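Local coordinates for protein metallo-beta-lactamase (Serratia marcescens, PDB 6K4X) that hydrolyses the beta-lactam ring of antibiotics, as a dizinc subclass B3 metallo-beta-lactamase, at residues A[223-228]-A[234-239]. Numbering follows the deposited sequence.
Sequences TRQQRA and SAYVDN
Arg224 reaches from the helix to two points of the 234-239 segment, Ala235 and Asp238, and both partners lie at the edge of its guanidinium group. NH1 donates to the backbone oxygen of Ala235 (NH1 to O 3.0 Å), which lies in the guanidinium plane. NH2 forms a salt bridge with Asp238, 2.9 Å to OD2, taken up by the anti lone pair; the carboxylate is turned 51° from the guanidinium. A chain extended from CG to NE carries the group this far, and NE is held by the backbone oxygen of Asn219, which helps fix its rotation. The other carboxylate oxygen of Asp238, OD1, caps the backbone N of Gly240.

Arg227 bends at chi3 (59°), folding its guanidinium over Ala235: CB lies above one face, offset toward the edge, and Ala235 O also lies over a face. Its NH2 forms a salt bridge with Glu231 OE2 and gives a bond to a water (2.9 Å from NH2 to the water O), which in turn donates to the backbone oxygens of Ser234 and Val237.

The Ala235 methyl packs closely on the helix backbone, CB 3.4 Å from Arg224 O; its apolar partner is Ala228 (CB to CB 3.9 Å). The Tyr236 ring runs nearly perpendicular to the helix axis, its OH 3.4 Å from Gln225 CA and its CE2 4.0 Å from Ala228 CB.

Away from the zinc sites, the contact folds the 3-10 turn back on helix 221-231, just before helix 241-260; Tyr236 touches Phe12 and Ile14 of strand 12-15, Gln225 touches Phe12, and Asp238 bonds through its backbone to Asp209, beside strand 210-213.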
loop_
_atom_site.group_PDB
_atom_site.type_symbol
_atom_site.label_atom_id
_atom_site.label_comp_id
_atom_site.label_asym_id
_atom_site.label_seq_id
_atom_site.Cartn_x
_atom_site.Cartn_y
_atom_site.Cartn_z
ATOM N N THR A 223 13.470 6.259 -10.295
ATOM C CA THR A 223 14.604 7.175 -10.209
ATOM C C THR A 223 15.503 6.822 -9.018
ATOM O O THR A 223 16.755 6.833 -9.138
ATOM C CB THR A 223 14.129 8.628 -10.117
ATOM O OG1 THR A 223 13.380 8.906 -11.299
ATOM C CG2 THR A 223 15.274 9.608 -9.984
ATOM N N ARG A 224 14.902 6.541 -7.858
ATOM C CA ARG A 224 15.680 6.186 -6.677
ATOM C C ARG A 224 16.453 4.888 -6.906
ATOM O O ARG A 224 17.605 4.764 -6.479
ATOM C CB ARG A 224 14.781 6.060 -5.446
ATOM C CG ARG A 224 14.213 7.388 -4.984
ATOM C CD ARG A 224 13.288 7.185 -3.793
ATOM N NE ARG A 224 12.636 8.401 -3.353
ATOM C CZ ARG A 224 13.215 9.353 -2.647
ATOM N NH1 ARG A 224 14.479 9.222 -2.272
ATOM N NH2 ARG A 224 12.515 10.415 -2.280
ATOM N N GLN A 225 15.820 3.892 -7.509
ATOM C CA GLN A 225 16.500 2.620 -7.716
ATOM C C GLN A 225 17.717 2.844 -8.622
ATOM O O GLN A 225 18.780 2.237 -8.405
ATOM C CB GLN A 225 15.541 1.582 -8.283
ATOM C CG GLN A 225 16.262 0.261 -8.517
ATOM C CD GLN A 225 15.412 -0.729 -9.249
ATOM O OE1 GLN A 225 14.722 -0.396 -10.219
ATOM N NE2 GLN A 225 15.549 -1.980 -8.854
ATOM N N GLN A 226 17.573 3.663 -9.657
ATOM C CA GLN A 226 18.685 3.972 -10.567
ATOM C C GLN A 226 19.799 4.682 -9.778
ATOM O O GLN A 226 20.988 4.375 -9.929
ATOM C CB GLN A 226 18.144 4.759 -11.763
ATOM C CG GLN A 226 17.291 3.893 -12.691
ATOM C CD GLN A 226 16.572 4.598 -13.817
ATOM O OE1 GLN A 226 15.984 5.668 -13.661
ATOM N NE2 GLN A 226 16.576 3.966 -14.982
ATOM N N ARG A 227 19.434 5.624 -8.910
ATOM C CA ARG A 227 20.410 6.287 -8.058
ATOM C C ARG A 227 21.123 5.278 -7.152
ATOM O O ARG A 227 22.320 5.408 -6.906
ATOM C CB ARG A 227 19.727 7.335 -7.185
ATOM C CG ARG A 227 19.383 8.627 -7.915
ATOM C CD ARG A 227 18.487 9.484 -7.045
ATOM N NE ARG A 227 19.136 9.810 -5.789
ATOM C CZ ARG A 227 18.547 9.994 -4.623
ATOM N NH1 ARG A 227 17.235 10.206 -4.559
ATOM N NH2 ARG A 227 19.295 10.030 -3.534
ATOM N N ALA A 228 20.388 4.280 -6.654
ATOM C CA ALA A 228 20.934 3.310 -5.708
ATOM C C ALA A 228 22.048 2.473 -6.341
ATOM O O ALA A 228 22.914 1.966 -5.611
ATOM C CB ALA A 228 19.844 2.407 -5.197
ATOM N N SER A 234 20.850 4.236 0.525
ATOM C CA SER A 234 20.534 5.572 0.936
ATOM C C SER A 234 19.692 6.299 -0.130
ATOM O O SER A 234 19.046 7.262 0.214
ATOM C CB SER A 234 21.782 6.349 1.227
ATOM O OG SER A 234 22.679 6.326 0.131
ATOM N N ALA A 235 19.752 5.862 -1.390
ATOM C CA ALA A 235 18.930 6.528 -2.428
ATOM C C ALA A 235 17.433 6.427 -2.110
ATOM O O ALA A 235 16.661 7.261 -2.638
ATOM C CB ALA A 235 19.212 5.948 -3.765
ATOM N N TYR A 236 17.009 5.414 -1.321
ATOM C CA TYR A 236 15.595 5.248 -0.984
ATOM C C TYR A 236 15.194 6.104 0.210
ATOM O O TYR A 236 13.986 6.243 0.461
ATOM C CB TYR A 236 15.230 3.787 -0.724
ATOM C CG TYR A 236 15.553 2.887 -1.880
ATOM C CD1 TYR A 236 14.833 2.965 -3.060
ATOM C CD2 TYR A 236 16.564 1.955 -1.792
ATOM C CE1 TYR A 236 15.125 2.151 -4.134
ATOM C CE2 TYR A 236 16.878 1.156 -2.861
ATOM C CZ TYR A 236 16.157 1.240 -4.027
ATOM O OH TYR A 236 16.459 0.430 -5.076
ATOM N N VAL A 237 16.183 6.628 0.937
ATOM C CA VAL A 237 15.991 7.325 2.150
ATOM C C VAL A 237 15.726 8.785 1.827
ATOM O O VAL A 237 16.507 9.427 1.122
ATOM C CB VAL A 237 17.209 7.169 3.075
ATOM C CG1 VAL A 237 17.103 8.061 4.294
ATOM C CG2 VAL A 237 17.408 5.722 3.483
ATOM N N ASP A 238 14.663 9.310 2.405
ATOM C CA ASP A 238 14.306 10.708 2.260
ATOM C C ASP A 238 13.216 10.991 3.292
ATOM O O ASP A 238 12.061 10.561 3.109
ATOM C CB ASP A 238 13.810 11.012 0.844
ATOM C CG ASP A 238 13.239 12.403 0.645
ATOM O OD1 ASP A 238 13.206 13.193 1.612
ATOM O OD2 ASP A 238 12.810 12.663 -0.502
ATOM N N ASN A 239 13.587 11.610 4.411
ATOM C CA ASN A 239 12.698 11.699 5.543
ATOM C C ASN A 239 11.639 12.787 5.344
ATOM O O ASN A 239 10.786 12.938 6.193
ATOM C CB ASN A 239 13.448 11.884 6.861
ATOM C CG ASN A 239 14.204 13.182 6.952
ATOM O OD1 ASN A 239 13.980 14.104 6.174
ATOM N ND2 ASN A 239 15.148 13.250 7.880
HETATM O O HOH W 1 18.528 9.847 -0.753
#